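Local coordinates for protein diaminopimelate decarboxylase (Aquifex aeolicus, PDB 2P3E) that probably catalyses the pyridoxal-phosphate-dependent decarboxylation of meso-diaminopimelate to L-lysine, the last step of lysine biosynthesis by the diaminopimelate route, as a homodimer, at residues Asn287-Lys299 and Phe306-Arg318. Residues are numbered along the deposited sequence; the frame is centred on the assembly and turned at random.
Sequences NAGILITQVQFLK and FIIVDAGMNDLIR
Lys299 and Phe306 pair through two backbone hydrogen bonds near the turn of an antiparallel hairpin, and Phe297 with Ile308 continues the ladder until a classic beta bulge, where Gln296 N (2.7 Å) and Phe297 N (3.1 Å) both donate to Ile308 O. The ladder runs one pair further, to Val295 and Val309, where strand 306-309 ends. Past it the carboxylate of Asp310 accepts the backbone N-H of Gln294, with only a weak bond from Asp310 N to Gln294 O in return. Its OD1 accepts from Thr293 OG1 at 2.7 Å, nearly along the C-O bond, and from Gln294 N at 2.9 Å, this time from above the carboxylate plane (52° out of it). Thr293 brings its hydroxyl there by setting OG1 opposite the backbone N (chi1 -178°), while CG2 lies against Val309. Gln296 has a bent chain that lays its amide across Asp310 with the two planes only 10° apart; NE2 donates to Gln294 O at 3.0 Å and to Gln294 OE1. On one face of the hairpin Val295 CG2 meets Ile307 CG2 at 3.8 Å, crossing it obliquely. On the other, Ile308 CD1 reaches Phe297 CB. Further along, Leu291 CD2 packs on Leu316 CB (3.9 Å) and Ala311. Lys299 NZ hydrogen-bonds to the backbone O of Glu130 of the second subunit, among others. The hairpin thus joins the beta domain of this class-II decarboxylase to the dimer interface, and the segment after Asp310 runs on to Arg318, a probable substrate-binding residue. With two donors on OD1 and OD2 hydrogen-bonded to Thr34 OG1, the buried carboxylate is satisfied at both oxygens, which would probably favour its ionised form and ties the end of strand 306-309 to strand 289-299 and to Thr34.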
ATOM      1  N   ASN B 287     -12.648  14.225  -5.838  1.00 14.34           N
ATOM      2  CA  ASN B 287     -14.103  14.006  -5.760  1.00 14.62           C
ATOM      3  C   ASN B 287     -14.725  13.493  -7.054  1.00 14.00           C
ATOM      4  O   ASN B 287     -15.941  13.297  -7.138  1.00 13.77           O
ATOM      5  CB  ASN B 287     -14.820  15.257  -5.250  1.00 14.72           C
ATOM      6  CG  ASN B 287     -14.850  15.314  -3.742  1.00 14.97           C
ATOM      7  OD1 ASN B 287     -15.217  14.336  -3.087  1.00 16.81           O
ATOM      8  ND2 ASN B 287     -14.488  16.460  -3.176  1.00 13.97           N
ATOM      9  N   ALA B 288     -13.871  13.261  -8.052  1.00 13.89           N
ATOM     10  CA  ALA B 288     -14.288  12.654  -9.320  1.00 14.00           C
ATOM     11  C   ALA B 288     -14.594  11.167  -9.160  1.00 14.08           C
ATOM     12  O   ALA B 288     -15.352  10.596  -9.952  1.00 13.65           O
ATOM     13  CB  ALA B 288     -13.180  12.828 -10.367  1.00 13.45           C
ATOM     14  N   GLY B 289     -13.974  10.542  -8.156  1.00 13.47           N
ATOM     15  CA  GLY B 289     -14.078   9.105  -7.973  1.00 13.70           C
ATOM     16  C   GLY B 289     -14.751   8.726  -6.669  1.00 14.16           C
ATOM     17  O   GLY B 289     -14.571   9.393  -5.637  1.00 13.69           O
ATOM     18  N   ILE B 290     -15.532   7.649  -6.719  1.00 13.66           N
ATOM     19  CA  ILE B 290     -16.147   7.100  -5.522  1.00 13.35           C
ATOM     20  C   ILE B 290     -15.910   5.589  -5.477  1.00 12.98           C
ATOM     21  O   ILE B 290     -15.781   4.937  -6.527  1.00 13.43           O
ATOM     22  CB  ILE B 290     -17.658   7.449  -5.390  1.00 13.85           C
ATOM     23  CG1 ILE B 290     -18.495   6.764  -6.454  1.00 15.32           C
ATOM     24  CG2 ILE B 290     -17.908   8.967  -5.443  1.00 13.27           C
ATOM     25  CD1 ILE B 290     -19.961   6.916  -6.178  1.00 18.08           C
ATOM     26  N   LEU B 291     -15.812   5.044  -4.273  1.00 11.70           N
ATOM     27  CA  LEU B 291     -15.565   3.626  -4.106  1.00 12.24           C
ATOM     28  C   LEU B 291     -16.845   2.953  -3.615  1.00 12.73           C
ATOM     29  O   LEU B 291     -17.390   3.329  -2.567  1.00 12.25           O
ATOM     30  CB  LEU B 291     -14.410   3.377  -3.133  1.00 11.83           C
ATOM     31  CG  LEU B 291     -14.072   1.921  -2.742  1.00 14.00           C
ATOM     32  CD1 LEU B 291     -13.684   1.091  -3.964  1.00 13.11           C
ATOM     33  CD2 LEU B 291     -12.935   1.920  -1.698  1.00 12.26           C
ATOM     34  N   ILE B 292     -17.316   1.965  -4.377  1.00 12.50           N
ATOM     35  CA  ILE B 292     -18.517   1.211  -4.011  1.00 12.92           C
ATOM     36  C   ILE B 292     -18.105  -0.102  -3.394  1.00 13.18           C
ATOM     37  O   ILE B 292     -17.244  -0.818  -3.928  1.00 12.82           O
ATOM     38  CB  ILE B 292     -19.454   0.905  -5.225  1.00 13.12           C
ATOM     39  CG1 ILE B 292     -19.744   2.175  -6.051  1.00 12.47           C
ATOM     40  CG2 ILE B 292     -20.769   0.213  -4.752  1.00 11.95           C
ATOM     41  CD1 ILE B 292     -20.291   3.383  -5.245  1.00 13.30           C
ATOM     42  N   THR B 293     -18.726  -0.413  -2.261  1.00 12.69           N
ATOM     43  CA  THR B 293     -18.398  -1.622  -1.534  1.00 13.60           C
ATOM     44  C   THR B 293     -19.675  -2.294  -1.032  1.00 14.07           C
ATOM     45  O   THR B 293     -20.650  -1.622  -0.755  1.00 14.28           O
ATOM     46  CB  THR B 293     -17.387  -1.330  -0.371  1.00 13.57           C
ATOM     47  OG1 THR B 293     -17.044  -2.546   0.290  1.00 13.98           O
ATOM     48  CG2 THR B 293     -17.948  -0.328   0.658  1.00 13.60           C
ATOM     49  N   GLN B 294     -19.653  -3.620  -0.930  1.00 15.08           N
ATOM     50  CA  GLN B 294     -20.819  -4.373  -0.457  1.00 15.20           C
ATOM     51  C   GLN B 294     -20.621  -4.867   0.976  1.00 14.30           C
ATOM     52  O   GLN B 294     -19.557  -5.384   1.343  1.00 13.83           O
ATOM     53  CB  GLN B 294     -21.093  -5.546  -1.403  1.00 15.52           C
ATOM     54  CG  GLN B 294     -22.359  -6.342  -1.074  1.00 16.33           C
ATOM     55  CD  GLN B 294     -22.485  -7.575  -1.926  1.00 17.64           C
ATOM     56  OE1 GLN B 294     -21.559  -8.392  -2.011  1.00 18.95           O
ATOM     57  NE2 GLN B 294     -23.633  -7.726  -2.560  1.00 17.55           N
ATOM     58  N   VAL B 295     -21.662  -4.693   1.785  1.00 14.33           N
ATOM     59  CA  VAL B 295     -21.698  -5.181   3.156  1.00 14.73           C
ATOM     60  C   VAL B 295     -21.740  -6.719   3.166  1.00 15.38           C
ATOM     61  O   VAL B 295     -22.586  -7.333   2.505  1.00 16.17           O
ATOM     62  CB  VAL B 295     -22.918  -4.601   3.946  1.00 14.93           C
ATOM     63  CG1 VAL B 295     -22.955  -5.190   5.369  1.00 13.73           C
ATOM     64  CG2 VAL B 295     -22.878  -3.060   3.983  1.00 13.47           C
ATOM     65  N   GLN B 296     -20.799  -7.322   3.892  1.00 16.48           N
ATOM     66  CA  GLN B 296     -20.665  -8.768   3.999  1.00 16.77           C
ATOM     67  C   GLN B 296     -21.254  -9.256   5.314  1.00 18.39           C
ATOM     68  O   GLN B 296     -22.057 -10.188   5.312  1.00 18.61           O
ATOM     69  CB  GLN B 296     -19.196  -9.186   3.886  1.00 17.37           C
ATOM     70  CG  GLN B 296     -18.519  -8.755   2.593  1.00 16.07           C
ATOM     71  CD  GLN B 296     -19.271  -9.196   1.350  1.00 18.46           C
ATOM     72  OE1 GLN B 296     -19.527 -10.388   1.151  1.00 18.71           O
ATOM     73  NE2 GLN B 296     -19.635  -8.236   0.503  1.00 17.52           N
ATOM     74  N   PHE B 297     -20.875  -8.617   6.427  1.00 18.82           N
ATOM     75  CA  PHE B 297     -21.356  -9.025   7.754  1.00 19.89           C
ATOM     76  C   PHE B 297     -21.635  -7.820   8.649  1.00 20.12           C
ATOM     77  O   PHE B 297     -20.984  -6.774   8.519  1.00 19.22           O
ATOM     78  CB  PHE B 297     -20.338  -9.922   8.478  1.00 20.17           C
ATOM     79  CG  PHE B 297     -19.917 -11.127   7.693  1.00 19.87           C
ATOM     80  CD1 PHE B 297     -20.739 -12.242   7.604  1.00 21.62           C
ATOM     81  CD2 PHE B 297     -18.695 -11.140   7.038  1.00 20.21           C
ATOM     82  CE1 PHE B 297     -20.338 -13.366   6.854  1.00 22.58           C
ATOM     83  CE2 PHE B 297     -18.289 -12.255   6.300  1.00 21.87           C
ATOM     84  CZ  PHE B 297     -19.118 -13.371   6.215  1.00 20.76           C
ATOM     85  N   LEU B 298     -22.605  -7.985   9.552  1.00 20.68           N
ATOM     86  CA  LEU B 298     -22.762  -7.114  10.725  1.00 20.94           C
ATOM     87  C   LEU B 298     -22.357  -7.909  11.951  1.00 21.81           C
ATOM     88  O   LEU B 298     -22.661  -9.101  12.053  1.00 21.47           O
ATOM     89  CB  LEU B 298     -24.209  -6.631  10.889  1.00 21.05           C
ATOM     90  CG  LEU B 298     -24.875  -5.942   9.691  1.00 21.42           C
ATOM     91  CD1 LEU B 298     -26.348  -5.667  10.002  1.00 22.22           C
ATOM     92  CD2 LEU B 298     -24.163  -4.637   9.291  1.00 21.99           C
ATOM     93  N   LYS B 299     -21.670  -7.244  12.875  1.00 22.48           N
ATOM     94  CA  LYS B 299     -21.140  -7.878  14.073  1.00 23.44           C
ATOM     95  C   LYS B 299     -21.136  -6.852  15.210  1.00 24.67           C
ATOM     96  O   LYS B 299     -20.615  -5.736  15.052  1.00 23.64           O
ATOM     97  CB  LYS B 299     -19.711  -8.377  13.810  1.00 23.78           C
ATOM     98  CG  LYS B 299     -18.880  -8.612  15.033  1.00 24.91           C
ATOM     99  CD  LYS B 299     -17.569  -9.264  14.703  1.00 25.29           C
ATOM    100  CE  LYS B 299     -16.879  -9.722  15.984  1.00 26.22           C
ATOM    101  NZ  LYS B 299     -15.575 -10.422  15.685  1.00 25.53           N
ATOM    102  N   PHE B 306     -20.047  -3.185  14.210  1.00 21.63           N
ATOM    103  CA  PHE B 306     -19.170  -3.302  13.052  1.00 20.46           C
ATOM    104  C   PHE B 306     -19.995  -3.625  11.811  1.00 19.72           C
ATOM    105  O   PHE B 306     -20.875  -4.512  11.835  1.00 19.66           O
ATOM    106  CB  PHE B 306     -18.088  -4.372  13.280  1.00 19.63           C
ATOM    107  CG  PHE B 306     -17.151  -4.062  14.419  1.00 20.42           C
ATOM    108  CD1 PHE B 306     -15.963  -3.367  14.196  1.00 19.65           C
ATOM    109  CD2 PHE B 306     -17.442  -4.478  15.718  1.00 19.91           C
ATOM    110  CE1 PHE B 306     -15.093  -3.081  15.248  1.00 19.81           C
ATOM    111  CE2 PHE B 306     -16.573  -4.195  16.773  1.00 20.72           C
ATOM    112  CZ  PHE B 306     -15.392  -3.500  16.530  1.00 20.28           C
ATOM    113  N   ILE B 307     -19.708  -2.894  10.736  1.00 18.04           N
ATOM    114  CA  ILE B 307     -20.257  -3.155   9.414  1.00 17.13           C
ATOM    115  C   ILE B 307     -19.052  -3.602   8.574  1.00 16.95           C
ATOM    116  O   ILE B 307     -18.184  -2.793   8.233  1.00 15.23           O
ATOM    117  CB  ILE B 307     -20.906  -1.888   8.815  1.00 17.74           C
ATOM    118  CG1 ILE B 307     -22.085  -1.419   9.702  1.00 17.79           C
ATOM    119  CG2 ILE B 307     -21.344  -2.115   7.365  1.00 18.63           C
ATOM    120  CD1 ILE B 307     -22.740  -0.118   9.253  1.00 17.51           C
ATOM    121  N   ILE B 308     -19.005  -4.898   8.272  1.00 15.83           N
ATOM    122  CA  ILE B 308     -17.855  -5.483   7.566  1.00 16.29           C
ATOM    123  C   ILE B 308     -18.158  -5.515   6.077  1.00 15.77           C
ATOM    124  O   ILE B 308     -19.173  -6.087   5.660  1.00 16.90           O
ATOM    125  CB  ILE B 308     -17.518  -6.901   8.109  1.00 16.07           C
ATOM    126  CG1 ILE B 308     -17.243  -6.826   9.621  1.00 16.61           C
ATOM    127  CG2 ILE B 308     -16.316  -7.518   7.336  1.00 15.30           C
ATOM    128  CD1 ILE B 308     -17.273  -8.175  10.365  1.00 18.58           C
ATOM    129  N   VAL B 309     -17.289  -4.881   5.287  1.00 15.14           N
ATOM    130  CA  VAL B 309     -17.501  -4.727   3.842  1.00 14.56           C
ATOM    131  C   VAL B 309     -16.402  -5.417   3.045  1.00 14.50           C
ATOM    132  O   VAL B 309     -15.443  -5.929   3.644  1.00 14.49           O
ATOM    133  CB  VAL B 309     -17.637  -3.214   3.438  1.00 14.50           C
ATOM    134  CG1 VAL B 309     -18.875  -2.596   4.108  1.00 14.13           C
ATOM    135  CG2 VAL B 309     -16.354  -2.412   3.789  1.00 14.00           C
ATOM    136  N   ASP B 310     -16.525  -5.425   1.712  1.00 14.21           N
ATOM    137  CA  ASP B 310     -15.556  -6.166   0.886  1.00 14.17           C
ATOM    138  C   ASP B 310     -14.368  -5.332   0.412  1.00 13.43           C
ATOM    139  O   ASP B 310     -13.442  -5.850  -0.215  1.00 13.78           O
ATOM    140  CB  ASP B 310     -16.240  -6.939  -0.270  1.00 14.34           C
ATOM    141  CG  ASP B 310     -16.987  -6.037  -1.269  1.00 15.33           C
ATOM    142  OD1 ASP B 310     -16.961  -4.789  -1.177  1.00 12.31           O
ATOM    143  OD2 ASP B 310     -17.614  -6.614  -2.186  1.00 16.08           O
ATOM    144  N   ALA B 311     -14.387  -4.044   0.724  1.00 13.63           N
ATOM    145  CA  ALA B 311     -13.276  -3.152   0.403  1.00 13.93           C
ATOM    146  C   ALA B 311     -12.539  -2.816   1.667  1.00 14.60           C
ATOM    147  O   ALA B 311     -13.149  -2.571   2.720  1.00 15.44           O
ATOM    148  CB  ALA B 311     -13.766  -1.861  -0.272  1.00 13.52           C
ATOM    149  N   GLY B 312     -11.220  -2.786   1.581  1.00 15.26           N
ATOM    150  CA  GLY B 312     -10.410  -2.468   2.756  1.00 15.51           C
ATOM    151  C   GLY B 312      -9.241  -1.563   2.444  1.00 16.37           C
ATOM    152  O   GLY B 312      -9.205  -0.874   1.401  1.00 15.21           O
ATOM    153  N   MET B 313      -8.270  -1.561   3.358  1.00 16.37           N
ATOM    154  CA  MET B 313      -7.095  -0.711   3.221  1.00 16.57           C
ATOM    155  C   MET B 313      -6.294  -1.050   1.958  1.00 15.56           C
ATOM    156  O   MET B 313      -5.488  -0.234   1.488  1.00 16.34           O
ATOM    157  CB  MET B 313      -6.218  -0.807   4.475  1.00 16.58           C
ATOM    158  CG  MET B 313      -5.551  -2.171   4.668  1.00 18.93           C
ATOM    159  SD  MET B 313      -4.644  -2.264   6.234  1.00 21.91           S
ATOM    160  CE  MET B 313      -3.296  -1.082   5.969  1.00 23.69           C
ATOM    161  N   ASN B 314      -6.498  -2.260   1.449  1.00 14.99           N
ATOM    162  CA  ASN B 314      -5.923  -2.702   0.180  1.00 15.39           C
ATOM    163  C   ASN B 314      -6.484  -1.938  -1.008  1.00 14.75           C
ATOM    164  O   ASN B 314      -5.822  -1.846  -2.047  1.00 14.85           O
ATOM    165  CB  ASN B 314      -6.192  -4.202  -0.034  1.00 15.23           C
ATOM    166  CG  ASN B 314      -7.690  -4.539  -0.060  1.00 16.80           C
ATOM    167  OD1 ASN B 314      -8.438  -4.274   0.894  1.00 18.63           O
ATOM    168  ND2 ASN B 314      -8.126  -5.145  -1.149  1.00 16.68           N
ATOM    169  N   ASP B 315      -7.706  -1.421  -0.854  1.00 13.91           N
ATOM    170  CA  ASP B 315      -8.412  -0.670  -1.917  1.00 14.14           C
ATOM    171  C   ASP B 315      -8.284   0.832  -1.720  1.00 13.77           C
ATOM    172  O   ASP B 315      -8.054   1.573  -2.680  1.00 13.76           O
ATOM    173  CB  ASP B 315      -9.899  -1.054  -1.952  1.00 14.05           C
ATOM    174  CG  ASP B 315     -10.116  -2.531  -2.276  1.00 15.52           C
ATOM    175  OD1 ASP B 315      -9.789  -2.963  -3.410  1.00 14.50           O
ATOM    176  OD2 ASP B 315     -10.619  -3.259  -1.392  1.00 15.53           O
ATOM    177  N   LEU B 316      -8.442   1.275  -0.468  1.00 13.83           N
ATOM    178  CA  LEU B 316      -8.350   2.693  -0.118  1.00 13.71           C
ATOM    179  C   LEU B 316      -7.655   2.770   1.215  1.00 13.95           C
ATOM    180  O   LEU B 316      -8.213   2.367   2.245  1.00 13.36           O
ATOM    181  CB  LEU B 316      -9.749   3.341  -0.023  1.00 13.49           C
ATOM    182  CG  LEU B 316      -9.836   4.820   0.418  1.00 14.03           C
ATOM    183  CD1 LEU B 316      -9.035   5.759  -0.481  1.00 12.16           C
ATOM    184  CD2 LEU B 316     -11.299   5.292   0.502  1.00 13.07           C
ATOM    185  N   ILE B 317      -6.423   3.263   1.190  1.00 13.61           N
ATOM    186  CA  ILE B 317      -5.558   3.171   2.366  1.00 14.91           C
ATOM    187  C   ILE B 317      -5.644   4.398   3.285  1.00 14.68           C
ATOM    188  O   ILE B 317      -5.157   4.363   4.408  1.00 15.19           O
ATOM    189  CB  ILE B 317      -4.088   2.920   1.921  1.00 14.70           C
ATOM    190  CG1 ILE B 317      -3.284   2.224   3.041  1.00 15.84           C
ATOM    191  CG2 ILE B 317      -3.445   4.229   1.404  1.00 14.73           C
ATOM    192  CD1 ILE B 317      -1.906   1.656   2.538  1.00 17.38           C
ATOM    193  N   ARG B 318      -6.249   5.488   2.805  1.00 15.12           N
ATOM    194  CA  ARG B 318      -6.152   6.779   3.505  1.00 15.32           C
ATOM    195  C   ARG B 318      -6.705   6.748   4.957  1.00 15.28           C
ATOM    196  O   ARG B 318      -6.039   7.268   5.863  1.00 15.15           O
ATOM    197  CB  ARG B 318      -6.774   7.909   2.670  1.00 15.57           C
ATOM    198  CG  ARG B 318      -6.126   8.079   1.271  1.00 16.57           C
ATOM    199  CD  ARG B 318      -6.615   9.344   0.558  1.00 15.58           C
ATOM    200  NE  ARG B 318      -6.070  10.548   1.181  1.00 18.00           N
ATOM    201  CZ  ARG B 318      -6.771  11.410   1.920  1.00 19.07           C
ATOM    202  NH1 ARG B 318      -8.069  11.230   2.135  1.00 17.51           N
ATOM    203  NH2 ARG B 318      -6.169  12.470   2.434  1.00 19.75           N
TER